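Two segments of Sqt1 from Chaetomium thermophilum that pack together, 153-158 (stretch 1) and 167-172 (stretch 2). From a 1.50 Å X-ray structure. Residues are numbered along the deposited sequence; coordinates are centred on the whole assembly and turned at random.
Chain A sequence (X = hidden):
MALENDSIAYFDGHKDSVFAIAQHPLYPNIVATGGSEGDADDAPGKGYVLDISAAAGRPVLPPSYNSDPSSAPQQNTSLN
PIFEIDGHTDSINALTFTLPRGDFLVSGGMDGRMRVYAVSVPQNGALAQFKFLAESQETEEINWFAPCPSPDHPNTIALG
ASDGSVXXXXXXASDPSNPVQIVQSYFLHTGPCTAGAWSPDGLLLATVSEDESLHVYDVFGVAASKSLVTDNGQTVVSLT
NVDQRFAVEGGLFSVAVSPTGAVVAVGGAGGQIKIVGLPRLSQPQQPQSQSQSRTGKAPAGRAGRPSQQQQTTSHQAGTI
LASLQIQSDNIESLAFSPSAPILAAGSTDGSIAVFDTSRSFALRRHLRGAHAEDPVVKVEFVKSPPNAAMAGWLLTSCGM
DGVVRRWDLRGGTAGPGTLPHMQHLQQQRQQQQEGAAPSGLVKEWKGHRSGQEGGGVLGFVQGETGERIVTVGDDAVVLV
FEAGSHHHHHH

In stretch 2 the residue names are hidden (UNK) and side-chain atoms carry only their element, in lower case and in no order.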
ATOM      1  N   HIS A 153     -19.484   1.984   5.389  1.00 14.80           N
ATOM      2  CA  HIS A 153     -19.212   0.557   5.562  1.00 14.44           C
ATOM      3  C   HIS A 153     -17.977   0.317   6.391  1.00 14.71           C
ATOM      4  O   HIS A 153     -16.959  -0.165   5.875  1.00 15.25           O
ATOM      5  CB  HIS A 153     -19.073  -0.125   4.207  1.00 16.66           C
ATOM      6  CG  HIS A 153     -20.292   0.039   3.362  1.00 14.36           C
ATOM      7  ND1 HIS A 153     -21.417  -0.741   3.534  1.00 15.15           N
ATOM      8  CD2 HIS A 153     -20.592   0.931   2.392  1.00 18.88           C
ATOM      9  CE1 HIS A 153     -22.351  -0.346   2.686  1.00 15.70           C
ATOM     10  NE2 HIS A 153     -21.874   0.663   1.979  1.00 17.26           N
ATOM     11  N   PRO A 154     -18.064   0.629   7.689  1.00 13.97           N
ATOM     12  CA  PRO A 154     -16.918   0.443   8.578  1.00 16.26           C
ATOM     13  C   PRO A 154     -16.467  -1.005   8.660  1.00 16.47           C
ATOM     14  O   PRO A 154     -17.247  -1.935   8.448  1.00 17.59           O
ATOM     15  CB  PRO A 154     -17.440   0.927   9.933  1.00 17.07           C
ATOM     16  CG  PRO A 154     -18.936   0.787   9.839  1.00 19.75           C
ATOM     17  CD  PRO A 154     -19.250   1.126   8.415  1.00 17.23           C
ATOM     18  N   ASN A 155     -15.175  -1.177   8.929  1.00 16.42           N
ATOM     19  CA  ASN A 155     -14.593  -2.493   9.163  1.00 15.92           C
ATOM     20  C   ASN A 155     -14.784  -3.451   7.995  1.00 15.09           C
ATOM     21  O   ASN A 155     -14.998  -4.652   8.173  1.00 16.57           O
ATOM     22  CB  ASN A 155     -15.163  -3.073  10.465  1.00 18.30           C
ATOM     23  CG  ASN A 155     -14.795  -2.223  11.651  1.00 22.16           C
ATOM     24  OD1 ASN A 155     -13.642  -1.814  11.785  1.00 20.31           O
ATOM     25  ND2 ASN A 155     -15.776  -1.891  12.489  1.00 19.05           N
ATOM     26  N   THR A 156     -14.690  -2.896   6.789  1.00 15.66           N
ATOM     27  CA  THR A 156     -14.717  -3.673   5.568  1.00 15.20           C
ATOM     28  C   THR A 156     -13.317  -3.694   4.970  1.00 13.29           C
ATOM     29  O   THR A 156     -12.618  -2.669   4.971  1.00 15.97           O
ATOM     30  CB  THR A 156     -15.741  -3.088   4.597  1.00 17.36           C
ATOM     31  OG1 THR A 156     -17.025  -3.141   5.237  1.00 18.64           O
ATOM     32  CG2 THR A 156     -15.794  -3.885   3.302  1.00 19.72           C
ATOM     33  N   ILE A 157     -12.895  -4.871   4.519  1.00 14.60           N
ATOM     34  CA  ILE A 157     -11.546  -5.058   3.980  1.00 14.46           C
ATOM     35  C   ILE A 157     -11.585  -5.856   2.686  1.00 15.62           C
ATOM     36  O   ILE A 157     -12.406  -6.767   2.529  1.00 18.31           O
ATOM     37  CB  ILE A 157     -10.623  -5.769   5.019  1.00 15.59           C
ATOM     38  CG1 ILE A 157      -9.191  -5.910   4.514  1.00 22.06           C
ATOM     39  CG2 ILE A 157     -11.168  -7.143   5.402  1.00 20.22           C
ATOM     40  CD1 ILE A 157      -8.355  -6.830   5.383  1.00 32.19           C
ATOM     41  N   ALA A 158     -10.695  -5.513   1.759  1.00 14.75           N
ATOM     42  CA  ALA A 158     -10.504  -6.283   0.555  1.00 14.23           C
ATOM     43  C   ALA A 158      -9.160  -6.964   0.575  1.00 14.13           C
ATOM     44  O   ALA A 158      -8.204  -6.471   1.189  1.00 15.37           O
ATOM     45  CB  ALA A 158     -10.605  -5.394  -0.680  1.00 16.25           C
ATOM     46  N   UNK A 167     -11.513 -10.761  -2.720  1.00 15.89           N
ATOM     47  CA  UNK A 167     -12.533 -10.961  -1.695  1.00 15.45           C
ATOM     48  C   UNK A 167     -12.752  -9.683  -0.908  1.00 17.15           C
ATOM     49  O   UNK A 167     -11.794  -8.978  -0.566  1.00 16.47           O
ATOM     50  c   UNK A 167     -12.931 -14.532  -1.307  1.00 18.58           C
ATOM     51  c   UNK A 167     -12.467 -15.556  -2.155  1.00 18.88           C
ATOM     52  c   UNK A 167     -14.242 -16.979  -1.503  1.00 21.55           C
ATOM     53  n   UNK A 167     -11.341 -15.095  -2.784  1.00 20.70           N
ATOM     54  c   UNK A 167     -13.121 -16.789  -2.267  1.00 20.90           C
ATOM     55  c   UNK A 167     -12.027 -13.424  -1.447  1.00 16.20           C
ATOM     56  c   UNK A 167     -12.118 -12.100  -0.754  1.00 17.35           C
ATOM     57  c   UNK A 167     -11.076 -13.819  -2.350  1.00 18.64           C
ATOM     58  c   UNK A 167     -14.081 -14.753  -0.540  1.00 20.22           C
ATOM     59  c   UNK A 167     -14.726 -15.982  -0.649  1.00 22.11           C
ATOM     60  N   UNK A 168     -14.011  -9.374  -0.616  1.00 15.08           N
ATOM     61  CA  UNK A 168     -14.339  -8.265   0.257  1.00 13.73           C
ATOM     62  C   UNK A 168     -15.097  -8.801   1.465  1.00 16.29           C
ATOM     63  O   UNK A 168     -16.113  -9.474   1.304  1.00 15.95           O
ATOM     64  c   UNK A 168     -14.448  -6.697  -1.726  1.00 17.58           C
ATOM     65  c   UNK A 168     -15.493  -6.042   0.466  1.00 14.36           C
ATOM     66  c   UNK A 168     -15.184  -7.191  -0.472  1.00 13.03           C
ATOM     67  N   UNK A 169     -14.580  -8.528   2.661  1.00 16.00           N
ATOM     68  CA  UNK A 169     -15.172  -9.023   3.898  1.00 14.40           C
ATOM     69  C   UNK A 169     -15.600  -7.868   4.765  1.00 15.58           C
ATOM     70  O   UNK A 169     -14.942  -6.823   4.780  1.00 16.74           O
ATOM     71  c   UNK A 169     -12.422 -11.030   3.356  1.00 15.97           C
ATOM     72  c   UNK A 169     -13.658 -11.067   4.000  1.00 16.29           C
ATOM     73  c   UNK A 169     -11.928 -12.146   2.708  1.00 18.33           C
ATOM     74  c   UNK A 169     -14.378 -12.255   3.992  1.00 19.47           C
ATOM     75  c   UNK A 169     -12.659 -13.333   2.695  1.00 20.05           C
ATOM     76  c   UNK A 169     -14.183  -9.870   4.713  1.00 17.46           C
ATOM     77  c   UNK A 169     -13.885 -13.385   3.339  1.00 20.99           C
ATOM     78  N   UNK A 170     -16.670  -8.067   5.534  1.00 15.82           N
ATOM     79  CA  UNK A 170     -17.011  -7.099   6.560  1.00 17.86           C
ATOM     80  C   UNK A 170     -16.960  -7.782   7.925  1.00 17.99           C
ATOM     81  O   UNK A 170     -17.440  -8.902   8.083  1.00 19.90           O
ATOM     82  c   UNK A 170     -18.804  -5.599   7.463  1.00 21.95           C
ATOM     83  o   UNK A 170     -18.260  -5.607   5.144  1.00 23.78           O
ATOM     84  c   UNK A 170     -18.383  -6.454   6.294  1.00 21.62           C
ATOM     85  N   UNK A 171     -16.325  -7.104   8.875  1.00 17.62           N
ATOM     86  CA  UNK A 171     -16.076  -7.646  10.206  1.00 17.92           C
ATOM     87  C   UNK A 171     -17.148  -7.077  11.123  1.00 23.54           C
ATOM     88  O   UNK A 171     -17.087  -5.921  11.532  1.00 22.56           O
ATOM     89  c   UNK A 171     -14.651  -7.295  10.667  1.00 17.36           C
ATOM     90  c   UNK A 171     -13.770  -9.183   9.204  1.00 22.98           C
ATOM     91  c   UNK A 171     -12.176  -7.481  10.112  1.00 24.43           C
ATOM     92  c   UNK A 171     -13.602  -7.724   9.627  1.00 23.06           C
ATOM     93  N   UNK A 172     -18.158  -7.899  11.394  1.00 32.23           N
ATOM     94  CA  UNK A 172     -19.371  -7.443  12.064  1.00 30.61           C
ATOM     95  C   UNK A 172     -20.063  -8.596  12.783  1.00 36.13           C
ATOM     96  O   UNK A 172     -20.231  -9.683  12.222  1.00 41.63           O
ATOM     97  c   UNK A 172     -20.316  -6.791  11.040  1.00 32.65           C
ATOM     98  o   UNK A 172     -21.858  -6.460  12.872  1.00 37.19           O
ATOM     99  o   UNK A 172     -22.410  -5.678  10.897  1.00 30.27           O
ATOM    100  c   UNK A 172     -21.620  -6.284  11.653  1.00 40.80           C
TER
HETATM  101  O   HOH W   1     -18.382  -3.437  12.255  1.00 33.61           O

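Position 167 carries ten side-chain atoms, nine carbons and one nitrogen. One carbon leads to a fused pair of five- and six-membered rings. The rings lead away from stretch 1. The nearest approach of the side chain is from the CB of 167 to Ala158 C, 6.1 Å. The fused rings are an indole, so the residue is Trp167. Its backbone makes the contact: Trp167 O receives a CA-H...O contact from Ala158 CA at 3.2 Å.

Position 168 has three side-chain carbons, one of them carrying the other two. The branch sits directly on CA's neighbour and holds no oxygen. One branch carbon packs against Thr156 CG2 and the other faces Ala158 CB. This is Val168. Its CG1 lies 3.6 Å from Thr156 CG2, and its CG2 lies 4.2 Å from Ala158 CB. It pairs with Ala158 in the sheet without direct backbone hydrogen bonds, and the CA atoms of the two residues are 4.3 Å apart.

Position 169 shows one carbon followed by a ring of six carbons. Its CB is 4.1 Å from Ile157 CG2, an apolar contact. No oxygen is attached to the ring, which excludes tyrosine. The residue is Phe169. The backbones of Ile157 and Phe169 form a hydrogen-bonded pair: Ile157 N donates to Phe169 O at 2.8 Å, and Phe169 N donates to Ile157 O at 2.8 Å. Both bonds are nearly straight.

Position 170 has one carbon bearing one oxygen and one carbon. The oxygen lies 2.8 Å from Thr156 OG1. A branched side chain with a hydroxyl is threonine, so this is Thr170. The bond between Thr156 OG1 and Thr170 OG1 joins two hydroxyls, either of which could donate.

Position 171 has four side-chain carbons, forked at the second. Its CB is 4.3 Å from Asn155 CB. It is Leu171. The backbone adds a hydrogen bond, Leu171 N to Asn155 O, at 2.9 Å. A water also links the two residues, accepting from Asn155 ND2 at 3.0 Å and donating to Leu171 O at 2.9 Å.

Position 172 has two side-chain carbons, the second carrying two oxygens. It is exposed and makes no contact with stretch 1. This short carboxylate is Asp172.

The contact is an antiparallel strand pairing. Three backbone hydrogen bonds set the register, and CA-H...O contacts support them. Side chains alternate between the two faces. Thr156, Ala158, Val168 and Thr170 share one face, where the threonine hydroxyls meet beside a small apolar patch. Ile157 and Phe169 occupy the other. Together the stretches bury 396 Å², counting both sides.

Stretch 2, residues 167-172: WVFTLD
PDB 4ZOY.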